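Local coordinates for thiamine-biosynthesis protein ThiS (Geobacter metallireducens GS-15, PDB 3CWI), which probably serves as a ubiquitin-like sulfur carrier, delivering sulfur from its C-terminal tail for building the thiazole ring of thiamine, at residues A[1-6]-A[56-62]; A[17-23]-A[49-55]. All coordinates share one frame; numbering follows the deposited sequence.

Interaction 1: residues A[1-6]-A[56-62]; sequences MNLTVN and DGDAVEF
Asn2 and Asp56 open a parallel strand pair, strand 2-5 beside strand 59-63, adjacent inner strands of the five-stranded ubiquitin-like sheet, 59-63 being the middle one. Asp56 reaches across with CG anti to its own N (chi1 -180°). Its OD1 takes the Asn2 N-H at 2.7 Å, met on the anti side and 21° out of the carboxylate plane. The pairing then runs through the backbone. Gly57 N gives to Asn2 O, Thr4 N to Asp58 O, Val60 N to Thr4 O at 2.8 Å, and Asn6 N to Val60 O. At the far end the strand 2-5 has ended, and the Asn6 side chain takes over: OD1 accepts from Phe62 N at 2.8 Å, in the carbonyl plane and nearly straight at the hydrogen. The Asn6 amide stands 80° from the Phe62 ring, with ND2 at the ring edge. A water bonds to Thr4 OG1 and, weakly, to Gly57 O. On the face that carries Val5 and Val60, Val5 CG2 meets Val60 CG2 at 3.6 Å, and Val5 CG1 touches Phe62 CE2 at 3.7 Å. Asp58 turns its carboxylate to Lys55 N and, weakly, to Asn40. Side-chain acceptors thus carry the ladder past both ends of its backbone bonds.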
loop_
_atom_site.group_PDB
_atom_site.type_symbol
_atom_site.label_atom_id
_atom_site.label_comp_id
_atom_site.label_asym_id
_atom_site.label_seq_id
_atom_site.Cartn_x
_atom_site.Cartn_y
_atom_site.Cartn_z
HETATM N N MSE A 1 -11.548 9.396 0.500
HETATM C CA MSE A 1 -10.167 9.963 0.440
HETATM C C MSE A 1 -9.529 9.631 -0.906
HETATM O O MSE A 1 -9.852 8.615 -1.518
HETATM C CB MSE A 1 -9.309 9.386 1.573
HETATM C CG MSE A 1 -9.101 7.881 1.492
HETATM SE SE MSE A 1 -7.787 7.216 2.765
HETATM C CE MSE A 1 -6.189 7.453 1.708
ATOM N N ASN A 2 -8.627 10.494 -1.361
ATOM C CA ASN A 2 -7.951 10.289 -2.631
ATOM C C ASN A 2 -6.504 9.898 -2.435
ATOM O O ASN A 2 -5.821 10.443 -1.569
ATOM C CB ASN A 2 -7.990 11.556 -3.491
ATOM C CG ASN A 2 -9.275 11.692 -4.281
ATOM O OD1 ASN A 2 -9.412 12.599 -5.099
ATOM N ND2 ASN A 2 -10.223 10.792 -4.044
ATOM N N LEU A 3 -6.036 8.940 -3.222
ATOM C CA LEU A 3 -4.641 8.537 -3.131
ATOM C C LEU A 3 -4.190 8.056 -4.490
ATOM O O LEU A 3 -4.999 7.872 -5.399
ATOM C CB LEU A 3 -4.443 7.428 -2.093
ATOM C CG LEU A 3 -5.079 6.061 -2.333
ATOM C CD1 LEU A 3 -4.454 5.034 -1.395
ATOM C CD2 LEU A 3 -6.577 6.147 -2.119
ATOM N N THR A 4 -2.887 7.885 -4.633
ATOM C CA THR A 4 -2.319 7.414 -5.881
ATOM C C THR A 4 -1.867 5.980 -5.622
ATOM O O THR A 4 -1.197 5.710 -4.627
ATOM C CB THR A 4 -1.110 8.279 -6.285
ATOM O OG1 THR A 4 -1.506 9.660 -6.327
ATOM C CG2 THR A 4 -0.597 7.869 -7.649
ATOM N N VAL A 5 -2.264 5.062 -6.495
ATOM C CA VAL A 5 -1.884 3.662 -6.351
ATOM C C VAL A 5 -1.199 3.236 -7.642
ATOM O O VAL A 5 -1.805 3.265 -8.714
ATOM C CB VAL A 5 -3.123 2.760 -6.090
ATOM C CG1 VAL A 5 -2.704 1.298 -6.026
ATOM C CG2 VAL A 5 -3.791 3.167 -4.774
ATOM N N ASN A 6 0.069 2.853 -7.530
ATOM C CA ASN A 6 0.873 2.452 -8.688
ATOM C C ASN A 6 0.840 3.545 -9.751
ATOM O O ASN A 6 0.695 3.272 -10.950
ATOM C CB ASN A 6 0.370 1.137 -9.279
ATOM C CG ASN A 6 0.531 -0.021 -8.319
ATOM O OD1 ASN A 6 1.526 -0.102 -7.597
ATOM N ND2 ASN A 6 -0.433 -0.935 -8.321
ATOM N N ASP A 56 -5.180 10.850 2.742
ATOM C CA ASP A 56 -5.514 11.528 1.491
ATOM C C ASP A 56 -4.255 12.136 0.875
ATOM O O ASP A 56 -3.473 12.799 1.559
ATOM C CB ASP A 56 -6.542 12.637 1.746
ATOM C CG ASP A 56 -6.932 13.377 0.477
ATOM O OD1 ASP A 56 -7.769 12.859 -0.292
ATOM O OD2 ASP A 56 -6.388 14.478 0.240
ATOM N N GLY A 57 -4.050 11.898 -0.414
ATOM C CA GLY A 57 -2.892 12.449 -1.087
ATOM C C GLY A 57 -1.626 11.606 -1.077
ATOM O O GLY A 57 -0.675 11.944 -1.768
ATOM N N ASP A 58 -1.599 10.516 -0.309
ATOM C CA ASP A 58 -0.406 9.668 -0.257
ATOM C C ASP A 58 -0.263 8.827 -1.532
ATOM O O ASP A 58 -1.244 8.583 -2.234
ATOM C CB ASP A 58 -0.453 8.744 0.966
ATOM C CG ASP A 58 -0.106 9.459 2.264
ATOM O OD1 ASP A 58 0.462 10.573 2.208
ATOM O OD2 ASP A 58 -0.380 8.893 3.356
ATOM N N ALA A 59 0.962 8.392 -1.822
ATOM C CA ALA A 59 1.236 7.581 -3.010
ATOM C C ALA A 59 1.740 6.206 -2.592
ATOM O O ALA A 59 2.789 6.087 -1.966
ATOM C CB ALA A 59 2.275 8.262 -3.881
ATOM N N VAL A 60 0.993 5.168 -2.938
ATOM C CA VAL A 60 1.396 3.821 -2.586
ATOM C C VAL A 60 1.727 3.020 -3.831
ATOM O O VAL A 60 1.101 3.185 -4.885
ATOM C CB VAL A 60 0.288 3.112 -1.775
ATOM C CG1 VAL A 60 -0.003 3.904 -0.509
ATOM C CG2 VAL A 60 -0.982 2.989 -2.607
ATOM N N GLU A 61 2.729 2.158 -3.715
ATOM C CA GLU A 61 3.143 1.325 -4.841
ATOM C C GLU A 61 3.275 -0.127 -4.396
ATOM O O GLU A 61 3.776 -0.413 -3.312
ATOM C CB GLU A 61 4.489 1.805 -5.374
ATOM C CG GLU A 61 4.516 3.246 -5.825
ATOM C CD GLU A 61 5.934 3.730 -6.064
ATOM O OE1 GLU A 61 6.673 3.935 -5.074
ATOM O OE2 GLU A 61 6.314 3.893 -7.238
ATOM N N PHE A 62 2.817 -1.033 -5.244
ATOM C CA PHE A 62 2.902 -2.452 -4.957
ATOM C C PHE A 62 3.872 -3.069 -5.952
ATOM O O PHE A 62 3.639 -3.036 -7.160
ATOM C CB PHE A 62 1.520 -3.097 -5.065
ATOM C CG PHE A 62 0.518 -2.525 -4.103
ATOM C CD1 PHE A 62 0.749 -2.570 -2.737
ATOM C CD2 PHE A 62 -0.642 -1.914 -4.563
ATOM C CE1 PHE A 62 -0.153 -2.010 -1.839
ATOM C CE2 PHE A 62 -1.554 -1.349 -3.672
ATOM C CZ PHE A 62 -1.306 -1.400 -2.317
HETATM O O HOH W 1 -1.584 11.432 -4.315
#

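Interaction 2: residues A[17-23]-A[49-55]; sequences SLNVTEL and FDATTVK
A strand running into a helix meets residues 49-52 and strand 53-55 here: residues 17-19 pair antiparallel with 53-55 in a small two-stranded sheet, and helix 20-26 follows strand 17-19 directly. Leu18 and Val54 are the hydrogen-bonded pair. Val54 N gives to Leu18 O at 2.7 Å, almost straight, and Leu18 N returns a longer bond to Val54 O. Val20 N, in the first turn of the helix, gives to Thr52 O at 3.0 Å. Asn19 is the N-cap. With CG between its N and carbonyl carbon (chi1 57°), OD1 turns back to accept from Glu22 N at 2.7 Å, the donor tilted 27° from the carbonyl plane. Glu22 OE1 accepts Asn19 N with its anti lone pair, which completes a capping box. Thr21 OG1 donates to Asp50 OD1 at 2.6 Å, coming from above the carboxylate plane. The apolar side starts with Val20. Its CG1, anti to the backbone N (chi1 176°), lies over one face of the Phe49 ring, 3.7 Å from the centroid, as a CH-pi contact. Its CG2 meets Thr52 CB, and the two side chains lie side by side. Leu23 CD1 crosses Val54 CG2 at about a right angle, 3.9 Å away. Leu44 also packs on Val20, Phe49 and Thr52. Val20 N and Glu22 N thus find acceptors in Thr52 O and Asn19 OD1, Thr21 N has a weak bond to Phe49 O, and the Asp50 carboxylate near this N-terminus would probably be favoured by the helix dipole.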
loop_
_atom_site.group_PDB
_atom_site.type_symbol
_atom_site.label_atom_id
_atom_site.label_comp_id
_atom_site.label_asym_id
_atom_site.label_seq_id
_atom_site.Cartn_x
_atom_site.Cartn_y
_atom_site.Cartn_z
ATOM N N SER A 17 -8.613 7.484 6.447
ATOM C CA SER A 17 -7.270 6.926 6.479
ATOM C C SER A 17 -7.385 5.415 6.651
ATOM O O SER A 17 -8.447 4.896 7.003
ATOM C CB SER A 17 -6.459 7.502 7.645
ATOM O OG SER A 17 -6.879 6.946 8.878
ATOM N N LEU A 18 -6.286 4.717 6.397
ATOM C CA LEU A 18 -6.230 3.268 6.521
ATOM C C LEU A 18 -4.804 2.843 6.779
ATOM O O LEU A 18 -3.868 3.502 6.324
ATOM C CB LEU A 18 -6.703 2.596 5.231
ATOM C CG LEU A 18 -8.209 2.492 5.010
ATOM C CD1 LEU A 18 -8.480 2.036 3.589
ATOM C CD2 LEU A 18 -8.809 1.521 6.017
ATOM N N ASN A 19 -4.625 1.751 7.516
ATOM C CA ASN A 19 -3.275 1.271 7.759
ATOM C C ASN A 19 -2.970 0.368 6.569
ATOM O O ASN A 19 -3.877 -0.024 5.827
ATOM C CB ASN A 19 -3.168 0.506 9.089
ATOM C CG ASN A 19 -4.119 -0.669 9.177
ATOM O OD1 ASN A 19 -4.036 -1.617 8.399
ATOM N ND2 ASN A 19 -5.027 -0.615 10.147
ATOM N N VAL A 20 -1.701 0.054 6.371
ATOM C CA VAL A 20 -1.302 -0.761 5.238
ATOM C C VAL A 20 -1.960 -2.128 5.201
ATOM O O VAL A 20 -2.348 -2.601 4.133
ATOM C CB VAL A 20 0.223 -0.917 5.202
ATOM C CG1 VAL A 20 0.634 -1.847 4.069
ATOM C CG2 VAL A 20 0.860 0.444 5.025
ATOM N N THR A 21 -2.081 -2.758 6.364
ATOM C CA THR A 21 -2.713 -4.066 6.442
ATOM C C THR A 21 -4.127 -4.024 5.880
ATOM O O THR A 21 -4.521 -4.883 5.088
ATOM C CB THR A 21 -2.760 -4.561 7.884
ATOM O OG1 THR A 21 -1.427 -4.606 8.404
ATOM C CG2 THR A 21 -3.378 -5.951 7.942
ATOM N N GLU A 22 -4.892 -3.013 6.271
ATOM C CA GLU A 22 -6.260 -2.898 5.784
ATOM C C GLU A 22 -6.275 -2.619 4.282
ATOM O O GLU A 22 -7.133 -3.127 3.559
ATOM C CB GLU A 22 -7.000 -1.777 6.518
ATOM C CG GLU A 22 -7.126 -1.995 8.019
ATOM C CD GLU A 22 -7.676 -0.769 8.719
ATOM O OE1 GLU A 22 -7.130 0.335 8.488
ATOM O OE2 GLU A 22 -8.637 -0.902 9.508
ATOM N N LEU A 23 -5.312 -1.824 3.816
ATOM C CA LEU A 23 -5.213 -1.467 2.399
ATOM C C LEU A 23 -4.976 -2.687 1.516
ATOM O O LEU A 23 -5.640 -2.867 0.495
ATOM C CB LEU A 23 -4.065 -0.471 2.182
ATOM C CG LEU A 23 -4.214 0.620 1.127
ATOM C CD1 LEU A 23 -2.839 1.158 0.795
ATOM C CD2 LEU A 23 -4.891 0.098 -0.118
ATOM N N PHE A 49 3.202 -2.736 9.077
ATOM C CA PHE A 49 2.006 -2.564 8.265
ATOM C C PHE A 49 0.781 -2.150 9.082
ATOM O O PHE A 49 -0.033 -1.355 8.615
ATOM C CB PHE A 49 1.704 -3.850 7.487
ATOM C CG PHE A 49 2.522 -4.019 6.233
ATOM C CD1 PHE A 49 3.595 -3.178 5.958
ATOM C CD2 PHE A 49 2.220 -5.031 5.327
ATOM C CE1 PHE A 49 4.361 -3.345 4.802
ATOM C CE2 PHE A 49 2.980 -5.209 4.166
ATOM C CZ PHE A 49 4.050 -4.359 3.908
ATOM N N ASP A 50 0.645 -2.667 10.302
ATOM C CA ASP A 50 -0.509 -2.301 11.118
ATOM C C ASP A 50 -0.453 -0.866 11.630
ATOM O O ASP A 50 -1.495 -0.244 11.858
ATOM C CB ASP A 50 -0.667 -3.236 12.323
ATOM C CG ASP A 50 -1.009 -4.656 11.928
ATOM O OD1 ASP A 50 -1.823 -4.851 10.997
ATOM O OD2 ASP A 50 -0.468 -5.589 12.564
ATOM N N ALA A 51 0.756 -0.342 11.814
ATOM C CA ALA A 51 0.930 1.016 12.332
ATOM C C ALA A 51 1.057 2.106 11.268
ATOM O O ALA A 51 0.695 3.260 11.504
ATOM C CB ALA A 51 2.144 1.059 13.255
ATOM N N THR A 52 1.570 1.735 10.104
ATOM C CA THR A 52 1.755 2.679 9.017
ATOM C C THR A 52 0.405 3.061 8.425
ATOM O O THR A 52 -0.396 2.198 8.053
ATOM C CB THR A 52 2.666 2.074 7.936
ATOM O OG1 THR A 52 3.886 1.636 8.545
ATOM C CG2 THR A 52 2.989 3.103 6.865
ATOM N N THR A 53 0.157 4.359 8.324
ATOM C CA THR A 53 -1.119 4.829 7.811
ATOM C C THR A 53 -1.031 5.597 6.497
ATOM O O THR A 53 -0.114 6.387 6.277
ATOM C CB THR A 53 -1.808 5.720 8.855
ATOM O OG1 THR A 53 -1.681 5.113 10.150
ATOM C CG2 THR A 53 -3.281 5.871 8.526
ATOM N N VAL A 54 -2.008 5.349 5.634
ATOM C CA VAL A 54 -2.097 6.006 4.341
ATOM C C VAL A 54 -3.223 7.018 4.430
ATOM O O VAL A 54 -4.340 6.674 4.810
ATOM C CB VAL A 54 -2.408 4.989 3.226
ATOM C CG1 VAL A 54 -2.409 5.690 1.877
ATOM C CG2 VAL A 54 -1.377 3.864 3.249
ATOM N N LYS A 55 -2.929 8.271 4.093
ATOM C CA LYS A 55 -3.941 9.322 4.163
ATOM C C LYS A 55 -4.198 9.953 2.799
ATOM O O LYS A 55 -3.535 9.624 1.817
ATOM C CB LYS A 55 -3.493 10.395 5.160
ATOM C CG LYS A 55 -3.162 9.836 6.542
ATOM C CD LYS A 55 -2.669 10.921 7.492
ATOM C CE LYS A 55 -2.315 10.340 8.859
ATOM N NZ LYS A 55 -1.852 11.388 9.802
#

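How the interactions relate
Interactions 1 and 2 lie 11 Å apart, centre to centre, and touch. Along the chain the order is 1-6, 17-23, 49-55, 56-62, so interaction 2 falls within the span that interaction 1 closes. Residues 49-55 lead directly into 56-62. Interaction 1 pairs strand 2-5 with the middle strand, 59-63, of the five-stranded sheet; interaction 2 forms the small two-stranded sheet and sets the start of helix 20-26 against residues 49-52. The selenomethionine Met1 links them: its CE is 3.4 Å from Lys55 C. Val60 CG1 and Val54 CG1 add a core contact at 3.8 Å. The helix and small sheet are thereby tied to the strand that leads toward the C-terminal tail, in one compact ubiquitin-like domain.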